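Side-chain contacts in tyrosine specific protein phosphatase (Trypanosoma cruzi, PDB 4AZ1), which probably removes the phosphate group from phosphotyrosine residues of other proteins: residues Leu52-Asn57 with Ala228-Thr233; Tyr133-Arg138 with Arg172-Gln177; Thr283-Cys286 with Asp291-Ala294. All coordinates share one frame; numbering follows the deposited sequence.

In the fold
Contact 1 lies nearest the middle of the chain and contains most of the phosphate-binding loop, where a formic acid molecule is bound. Contact 2, between Tyr133-Arg138 and Arg172-Gln177, has its centre about 25 Å away from that of contact 1, although their nearest atoms are about 10 Å apart. It lies within the chain segment that separates the two halves of contact 1, and Tyr133 reaches back through a hydrogen bond to His225, at the end of the strand that leads into the loop. Contact 3 is peripheral, about 27 Å from contact 1 and 36 Å from contact 2 between centres. Its helix 274-288 packs on helix 232-247, which starts at the phosphate-binding loop.

Contact 1: Leu52-Asn57 with Ala228-Thr233; sequences LDILAN and AGIGRT. With FMT (formic acid), chain D.
Ile54 alone spans the gap to Ala228 and Ile230, and the loop it touches simultaneously holds a formic acid molecule. With CG1 beside the backbone N (chi1 -50°) and CG2 anti to it, its two branches are shared out: CG2 rests 4.0 Å from Ala228 CB, while CD1 reaches 3.8 Å to Ile230 CD1, the two isoleucines crossing at a slant. No hydrogen bond joins the segments; the side chains meet by apolar packing alone, with CG2 also near the Ala228 carbonyl.

Residues 228-232 belong to the CX5R phosphate-binding P-loop of the family, which starts at Cys226. The formic acid, probably from the crystallisation liquor, accepts at O2 from Ala228 N (2.9 Å) and at O1 from Arg232 NH2 (2.7 Å), which meets it with the guanidinium edge; both bonds are nearly straight, at 165°. Ser227 N adds a third, an arrangement consistent with how a phosphate would be cradled. Glu124 and the carbonyl of Trp194 hold Arg232 NH1.

The P-loop joins strand 222-225 to helix 232-247, with Gly231 at the N-cap, whereas Ile54 projects from the loop following helix 40-44, against which Leu55 packs.

Contact 2: Tyr133-Arg138 with Arg172-Gln177; sequences YWPEER and RYLILQ
The guanidinium of Arg172 lies flat on the indole of Trp134, their centres 3.6 Å apart and their planes inclined by only 17°. The conformation of the arginine accounts for this. Its chain is extended from CG to NE and thus carries the group out from the strand to the ring; the last torsion, chi4 at 96°, then turns the guanidinium broadside to the aliphatic part, so that it can lie down on the five-membered ring. CD takes part as well, making a CH-pi contact 3.8 Å from the centroid of that ring. Trp134 NE1 and Arg172 NE come within 3.3 Å, but both are donors: they face each other through the stack and form no hydrogen bond. The cation-pi contact leaves the N-H groups at the guanidinium rim for other partners, and NH1 is taken by Gln190 and Gln188.

On the tryptophan side, a chi1 of 57° places CG between the backbone N and the carbonyl carbon, and with this torsion the indole presents a face to Arg172. Tyr133, Trp134 and Pro135 form the Tyr-Trp-Pro sequence familiar from classical protein tyrosine phosphatases, in a loop that runs beside strand 169-177 of the large mixed sheet. Within it the indole and the phenol are nearly perpendicular: Trp134 CE3 stands 3.8 Å above the centre of the Tyr133 ring. The Tyr133 hydroxyl is bonded to both His225 and Gln188.

Further along the strand, Leu174 shares its branches between two neighbours. CD2 lies 3.7 Å from Pro135 CD, the two side chains sliding past each other in opposite directions, and CD1 lies 4.3 Å from Trp134 CB. Leu174 also packs on Phe186 of strand 184-191 and Tyr161 of strand 151-164.

Contact 3: Thr283-Cys286 with Asp291-Ala294; sequences TLMC and DIKA
Ile292 packs with both of its branches against Met285 and Cys286, and these three residues account for most of the surface buried between the segments. Its CG1 sits between the backbone N and the carbonyl carbon (chi1 62°), an arrangement that splays the branches along the side of helix 274-288. CG2 meets Met285 CB at 3.7 Å. CD1, at the end of the longer branch, comes 3.5 Å from Cys286 SG, and that sulfur is also 3.9 Å from CG2, so the thiol lies alongside the isoleucine and touches both of its methyl groups.

Met285 crosses Ile292 at a slant. Its chain runs straight through chi2 and bends at the thioether (chi3 75°), which brings the terminal methyl round to Asp291, the residue before Ile292: CE lies 3.9 Å from Asp291 O. Phe9, Val290 and Gln17 of helix 14-30 also pack against this methionine, whereas Cys286 touches Ala203 at the start of helix 203-215.

Residues 283-286 lie in helix 274-288, and 291-294 run through the short turn that follows it into helix 293-299. Ile292 occupies the N-cap position of the second helix, but the side chain that bonds to the helix start is that of Asp291. Its OD2 accepts from Lys293 N at 3.1 Å in an Asx turn, approached from well above the carboxylate plane, and its OD1 forms a salt bridge with Lys293 NZ.

The chemistry is thus divided: Ile292 meets helix 274-288 through aliphatic carbons and sulfur, with no hydrogen bond across, while the Asx turn and the Asp291-Lys293 salt bridge stay within 291-294.

Contact 1: Leu52-Asn57 with Ala228-Thr233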
loop_
_atom_site.group_PDB
_atom_site.type_symbol
_atom_site.label_atom_id
_atom_site.label_comp_id
_atom_site.label_asym_id
_atom_site.label_seq_id
_atom_site.Cartn_x
_atom_site.Cartn_y
_atom_site.Cartn_z
ATOM N N LEU A 52 4.741 -0.604 17.334
ATOM C CA LEU A 52 3.796 0.102 18.199
ATOM C C LEU A 52 4.379 1.264 19.021
ATOM O O LEU A 52 3.734 2.307 19.153
ATOM C CB LEU A 52 3.060 -0.892 19.102
ATOM C CG LEU A 52 2.081 -1.794 18.338
ATOM C CD1 LEU A 52 1.223 -2.609 19.289
ATOM C CD2 LEU A 52 1.209 -0.986 17.366
ATOM N N ASP A 53 5.595 1.103 19.536
ATOM C CA ASP A 53 6.196 2.136 20.385
ATOM C C ASP A 53 7.290 2.976 19.708
ATOM O O ASP A 53 8.081 3.654 20.385
ATOM C CB ASP A 53 6.745 1.512 21.671
ATOM C CG ASP A 53 7.687 0.359 21.399
ATOM O OD1 ASP A 53 8.030 0.133 20.214
ATOM O OD2 ASP A 53 8.083 -0.314 22.374
ATOM N N ILE A 54 7.360 2.923 18.381
ATOM C CA ILE A 54 8.252 3.834 17.676
ATOM C C ILE A 54 7.363 4.816 16.948
ATOM O O ILE A 54 6.828 4.508 15.874
ATOM C CB ILE A 54 9.181 3.125 16.676
ATOM C CG1 ILE A 54 9.895 1.942 17.343
ATOM C CG2 ILE A 54 10.179 4.132 16.105
ATOM C CD1 ILE A 54 11.175 2.299 18.072
ATOM N N LEU A 55 7.213 5.999 17.535
ATOM C CA LEU A 55 6.247 6.982 17.060
ATOM C C LEU A 55 6.951 8.245 16.581
ATOM O O LEU A 55 8.037 8.575 17.061
ATOM C CB LEU A 55 5.273 7.333 18.184
ATOM C CG LEU A 55 4.522 6.174 18.838
ATOM C CD1 LEU A 55 3.639 6.685 19.969
ATOM C CD2 LEU A 55 3.691 5.408 17.816
ATOM N N ALA A 56 6.330 8.946 15.635
ATOM C CA ALA A 56 6.885 10.194 15.091
ATOM C C ALA A 56 6.406 11.411 15.886
ATOM O O ALA A 56 5.202 11.560 16.093
ATOM C CB ALA A 56 6.474 10.336 13.627
ATOM N N ASN A 57 7.329 12.283 16.309
ATOM C CA ASN A 57 6.950 13.522 17.010
ATOM C C ASN A 57 5.979 14.371 16.205
ATOM O O ASN A 57 6.174 14.563 15.005
ATOM C CB ASN A 57 8.169 14.400 17.329
ATOM C CG ASN A 57 9.250 13.657 18.082
ATOM O OD1 ASN A 57 9.556 12.500 17.787
ATOM N ND2 ASN A 57 9.844 14.327 19.058
ATOM N N ALA A 228 12.636 0.837 11.498
ATOM C CA ALA A 228 11.856 1.753 12.329
ATOM C C ALA A 228 12.207 3.199 12.007
ATOM O O ALA A 228 11.538 4.117 12.465
ATOM C CB ALA A 228 12.094 1.462 13.824
ATOM N N GLY A 229 13.277 3.400 11.239
ATOM C CA GLY A 229 13.666 4.743 10.846
ATOM C C GLY A 229 14.317 5.603 11.918
ATOM O O GLY A 229 14.260 6.841 11.853
ATOM N N ILE A 230 14.948 4.973 12.904
ATOM C CA ILE A 230 15.692 5.744 13.900
ATOM C C ILE A 230 17.119 5.229 14.117
ATOM O O ILE A 230 17.917 5.877 14.800
ATOM C CB ILE A 230 14.980 5.797 15.292
ATOM C CG1 ILE A 230 14.768 4.393 15.869
ATOM C CG2 ILE A 230 13.672 6.606 15.243
ATOM C CD1 ILE A 230 14.200 4.414 17.345
ATOM N N GLY A 231 17.431 4.059 13.569
ATOM C CA GLY A 231 18.689 3.408 13.901
ATOM C C GLY A 231 19.795 3.732 12.919
ATOM O O GLY A 231 20.499 4.746 13.063
ATOM N N ARG A 232 19.945 2.869 11.923
ATOM C CA ARG A 232 20.871 3.103 10.831
ATOM C C ARG A 232 20.515 4.403 10.106
ATOM O O ARG A 232 21.389 5.096 9.587
ATOM C CB ARG A 232 20.843 1.889 9.867
ATOM C CG ARG A 232 21.487 0.622 10.486
ATOM C CD ARG A 232 21.195 -0.637 9.679
ATOM N NE ARG A 232 19.834 -1.112 9.897
ATOM C CZ ARG A 232 19.282 -2.131 9.239
ATOM N NH1 ARG A 232 19.971 -2.792 8.319
ATOM N NH2 ARG A 232 18.038 -2.488 9.508
ATOM N N THR A 233 19.225 4.727 10.072
ATOM C CA THR A 233 18.756 5.976 9.483
ATOM C C THR A 233 19.379 7.175 10.212
ATOM O O THR A 233 19.886 8.115 9.579
ATOM C CB THR A 233 17.229 6.069 9.601
ATOM O OG1 THR A 233 16.631 5.137 8.692
ATOM C CG2 THR A 233 16.750 7.488 9.297
HETATM C C FMT D . 15.862 -1.119 12.330
HETATM O O1 FMT D . 16.227 -1.255 11.160
HETATM O O2 FMT D . 14.940 -0.372 12.670
#

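Contact 2: Tyr133-Arg138 with Arg172-Gln177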
loop_
_atom_site.group_PDB
_atom_site.type_symbol
_atom_site.label_atom_id
_atom_site.label_comp_id
_atom_site.label_asym_id
_atom_site.label_seq_id
_atom_site.Cartn_x
_atom_site.Cartn_y
_atom_site.Cartn_z
ATOM N N TYR A 133 8.534 -1.765 -2.183
ATOM C CA TYR A 133 7.670 -0.784 -2.827
ATOM C C TYR A 133 8.144 -0.422 -4.238
ATOM O O TYR A 133 7.656 0.539 -4.836
ATOM C CB TYR A 133 7.524 0.458 -1.944
ATOM C CG TYR A 133 8.848 1.022 -1.471
ATOM C CD1 TYR A 133 9.563 1.912 -2.257
ATOM C CD2 TYR A 133 9.366 0.680 -0.228
ATOM C CE1 TYR A 133 10.771 2.449 -1.828
ATOM C CE2 TYR A 133 10.588 1.212 0.216
ATOM C CZ TYR A 133 11.278 2.090 -0.593
ATOM O OH TYR A 133 12.474 2.627 -0.172
ATOM N N TRP A 134 9.084 -1.205 -4.768
ATOM C CA TRP A 134 9.617 -0.976 -6.115
ATOM C C TRP A 134 9.342 -2.190 -6.989
ATOM O O TRP A 134 9.180 -3.289 -6.466
ATOM C CB TRP A 134 11.130 -0.717 -6.053
ATOM C CG TRP A 134 11.875 -1.840 -5.401
ATOM C CD1 TRP A 134 12.351 -2.971 -6.002
ATOM C CD2 TRP A 134 12.214 -1.943 -4.016
ATOM N NE1 TRP A 134 12.969 -3.773 -5.071
ATOM C CE2 TRP A 134 12.898 -3.165 -3.847
ATOM C CE3 TRP A 134 12.008 -1.116 -2.904
ATOM C CZ2 TRP A 134 13.389 -3.578 -2.598
ATOM C CZ3 TRP A 134 12.490 -1.530 -1.664
ATOM C CH2 TRP A 134 13.174 -2.746 -1.522
ATOM N N PRO A 135 9.287 -1.996 -8.324
ATOM C CA PRO A 135 9.055 -3.153 -9.201
ATOM C C PRO A 135 10.264 -4.071 -9.181
ATOM O O PRO A 135 11.400 -3.586 -9.120
ATOM C CB PRO A 135 8.918 -2.534 -10.611
ATOM C CG PRO A 135 8.857 -1.013 -10.401
ATOM C CD PRO A 135 9.510 -0.745 -9.081
ATOM N N GLU A 136 10.027 -5.377 -9.236
ATOM C CA GLU A 136 11.120 -6.329 -9.291
ATOM C C GLU A 136 11.689 -6.363 -10.702
ATOM O O GLU A 136 10.918 -6.348 -11.687
ATOM C CB GLU A 136 10.631 -7.731 -8.918
ATOM C CG GLU A 136 10.415 -7.975 -7.431
ATOM C CD GLU A 136 10.051 -9.426 -7.144
ATOM O OE1 GLU A 136 9.098 -9.940 -7.776
ATOM O OE2 GLU A 136 10.728 -10.052 -6.299
ATOM N N GLU A 137 13.022 -6.421 -10.792
ATOM C CA GLU A 137 13.728 -6.614 -12.066
ATOM C C GLU A 137 13.074 -7.648 -12.978
ATOM O O GLU A 137 12.901 -7.417 -14.179
ATOM C CB GLU A 137 15.165 -7.061 -11.799
ATOM C CG GLU A 137 16.117 -5.952 -11.419
ATOM C CD GLU A 137 17.148 -5.674 -12.497
ATOM O OE1 GLU A 137 16.757 -5.527 -13.676
ATOM O OE2 GLU A 137 18.351 -5.605 -12.159
ATOM N N ARG A 138 12.710 -8.787 -12.396
ATOM C CA ARG A 138 12.148 -9.904 -13.154
ATOM C C ARG A 138 10.693 -9.685 -13.585
ATOM O O ARG A 138 10.060 -10.598 -14.132
ATOM C CB ARG A 138 12.262 -11.196 -12.339
ATOM N N ARG A 172 18.096 2.235 -8.012
ATOM C CA ARG A 172 16.901 2.036 -8.821
ATOM C C ARG A 172 16.398 3.398 -9.274
ATOM O O ARG A 172 16.163 4.289 -8.453
ATOM C CB ARG A 172 15.823 1.303 -8.006
ATOM C CG ARG A 172 16.282 -0.055 -7.453
ATOM C CD ARG A 172 15.166 -0.797 -6.722
ATOM N NE ARG A 172 15.589 -2.145 -6.353
ATOM C CZ ARG A 172 16.081 -2.495 -5.161
ATOM N NH1 ARG A 172 16.213 -1.599 -4.191
ATOM N NH2 ARG A 172 16.440 -3.752 -4.943
ATOM N N TYR A 173 16.276 3.572 -10.582
ATOM C CA TYR A 173 15.786 4.828 -11.136
ATOM C C TYR A 173 14.328 4.591 -11.504
ATOM O O TYR A 173 14.000 3.723 -12.322
ATOM C CB TYR A 173 16.654 5.278 -12.340
ATOM C CG TYR A 173 18.118 5.351 -11.948
ATOM C CD1 TYR A 173 18.625 6.462 -11.270
ATOM C CD2 TYR A 173 18.979 4.290 -12.202
ATOM C CE1 TYR A 173 19.956 6.517 -10.872
ATOM C CE2 TYR A 173 20.307 4.340 -11.821
ATOM C CZ TYR A 173 20.789 5.455 -11.152
ATOM O OH TYR A 173 22.108 5.508 -10.767
ATOM N N LEU A 174 13.458 5.367 -10.876
ATOM C CA LEU A 174 12.043 5.057 -10.851
ATOM C C LEU A 174 11.199 6.221 -11.365
ATOM O O LEU A 174 11.631 7.383 -11.359
ATOM C CB LEU A 174 11.639 4.674 -9.414
ATOM C CG LEU A 174 12.321 3.403 -8.884
ATOM C CD1 LEU A 174 12.188 3.268 -7.367
ATOM C CD2 LEU A 174 11.751 2.155 -9.582
ATOM N N ILE A 175 10.002 5.899 -11.835
ATOM C CA ILE A 175 9.060 6.920 -12.262
ATOM C C ILE A 175 7.725 6.711 -11.554
ATOM O O ILE A 175 7.105 5.644 -11.678
ATOM C CB ILE A 175 8.873 6.910 -13.805
ATOM C CG1 ILE A 175 10.220 7.143 -14.507
ATOM C CG2 ILE A 175 7.890 7.973 -14.226
ATOM C CD1 ILE A 175 10.143 7.104 -16.046
ATOM N N LEU A 176 7.297 7.710 -10.787
ATOM C CA LEU A 176 5.984 7.678 -10.148
ATOM C C LEU A 176 4.993 8.431 -11.007
ATOM O O LEU A 176 5.300 9.534 -11.491
ATOM C CB LEU A 176 6.042 8.323 -8.764
ATOM C CG LEU A 176 6.378 7.384 -7.613
ATOM C CD1 LEU A 176 6.683 8.170 -6.338
ATOM C CD2 LEU A 176 5.209 6.449 -7.400
ATOM N N GLN A 177 3.808 7.848 -11.206
ATOM C CA GLN A 177 2.778 8.525 -11.973
ATOM C C GLN A 177 1.363 8.319 -11.413
ATOM O O GLN A 177 1.027 7.227 -10.938
ATOM C CB GLN A 177 2.830 8.082 -13.439
ATOM C CG GLN A 177 2.197 9.101 -14.384
ATOM C CD GLN A 177 2.271 8.679 -15.846
ATOM O OE1 GLN A 177 2.878 7.658 -16.181
ATOM N NE2 GLN A 177 1.647 9.462 -16.721
#

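Contact 3: Thr283-Cys286 with Asp291-Ala294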
loop_
_atom_site.group_PDB
_atom_site.type_symbol
_atom_site.label_atom_id
_atom_site.label_comp_id
_atom_site.label_asym_id
_atom_site.label_seq_id
_atom_site.Cartn_x
_atom_site.Cartn_y
_atom_site.Cartn_z
ATOM N N THR A 283 33.176 7.038 10.861
ATOM C CA THR A 283 33.185 7.698 9.554
ATOM C C THR A 283 34.059 8.954 9.603
ATOM O O THR A 283 34.729 9.285 8.625
ATOM C CB THR A 283 31.763 8.045 9.029
ATOM O OG1 THR A 283 31.244 9.184 9.726
ATOM C CG2 THR A 283 30.828 6.883 9.217
ATOM N N LEU A 284 34.059 9.649 10.740
ATOM C CA LEU A 284 34.875 10.858 10.860
ATOM C C LEU A 284 36.338 10.463 10.801
ATOM O O LEU A 284 37.132 11.067 10.070
ATOM C CB LEU A 284 34.578 11.614 12.162
ATOM C CG LEU A 284 33.279 12.431 12.187
ATOM C CD1 LEU A 284 33.017 12.960 13.582
ATOM C CD2 LEU A 284 33.314 13.599 11.178
ATOM N N MET A 285 36.686 9.425 11.552
ATOM C CA MET A 285 38.049 8.925 11.562
ATOM C C MET A 285 38.515 8.501 10.167
ATOM O O MET A 285 39.595 8.902 9.732
ATOM C CB MET A 285 38.191 7.784 12.570
ATOM C CG MET A 285 37.967 8.231 14.012
ATOM S SD MET A 285 37.918 6.841 15.174
ATOM C CE MET A 285 39.684 6.436 15.256
ATOM N N CYS A 286 37.709 7.704 9.464
ATOM C CA CYS A 286 38.064 7.300 8.101
ATOM C C CYS A 286 38.286 8.499 7.177
ATOM O O CYS A 286 39.275 8.543 6.446
ATOM C CB CYS A 286 37.005 6.373 7.504
ATOM S SG CYS A 286 36.941 4.761 8.297
ATOM N N ASP A 291 43.179 5.197 11.294
ATOM C CA ASP A 291 42.858 3.770 11.294
ATOM C C ASP A 291 41.803 3.404 12.344
ATOM O O ASP A 291 41.922 3.785 13.506
ATOM C CB ASP A 291 44.122 2.943 11.519
ATOM C CG ASP A 291 43.983 1.524 11.003
ATOM O OD1 ASP A 291 44.194 1.308 9.784
ATOM O OD2 ASP A 291 43.663 0.628 11.814
ATOM N N ILE A 292 40.776 2.668 11.923
ATOM C CA ILE A 292 39.667 2.294 12.801
ATOM C C ILE A 292 39.650 0.794 13.093
ATOM O O ILE A 292 38.704 0.279 13.703
ATOM C CB ILE A 292 38.302 2.667 12.177
ATOM C CG1 ILE A 292 38.083 1.905 10.853
ATOM C CG2 ILE A 292 38.189 4.176 11.981
ATOM C CD1 ILE A 292 36.633 1.915 10.395
ATOM N N LYS A 293 40.694 0.095 12.662
ATOM C CA LYS A 293 40.704 -1.368 12.689
ATOM C C LYS A 293 40.613 -1.956 14.104
ATOM O O LYS A 293 39.837 -2.882 14.347
ATOM C CB LYS A 293 41.936 -1.894 11.945
ATOM C CG LYS A 293 42.090 -3.397 11.936
ATOM C CD LYS A 293 43.276 -3.834 11.073
ATOM C CE LYS A 293 43.088 -3.441 9.608
ATOM N NZ LYS A 293 43.712 -2.126 9.263
ATOM N N ALA A 294 41.394 -1.409 15.034
ATOM C CA ALA A 294 41.334 -1.842 16.432
ATOM C C ALA A 294 39.962 -1.569 17.082
ATOM O O ALA A 294 39.479 -2.377 17.882
ATOM C CB ALA A 294 42.445 -1.193 17.232
#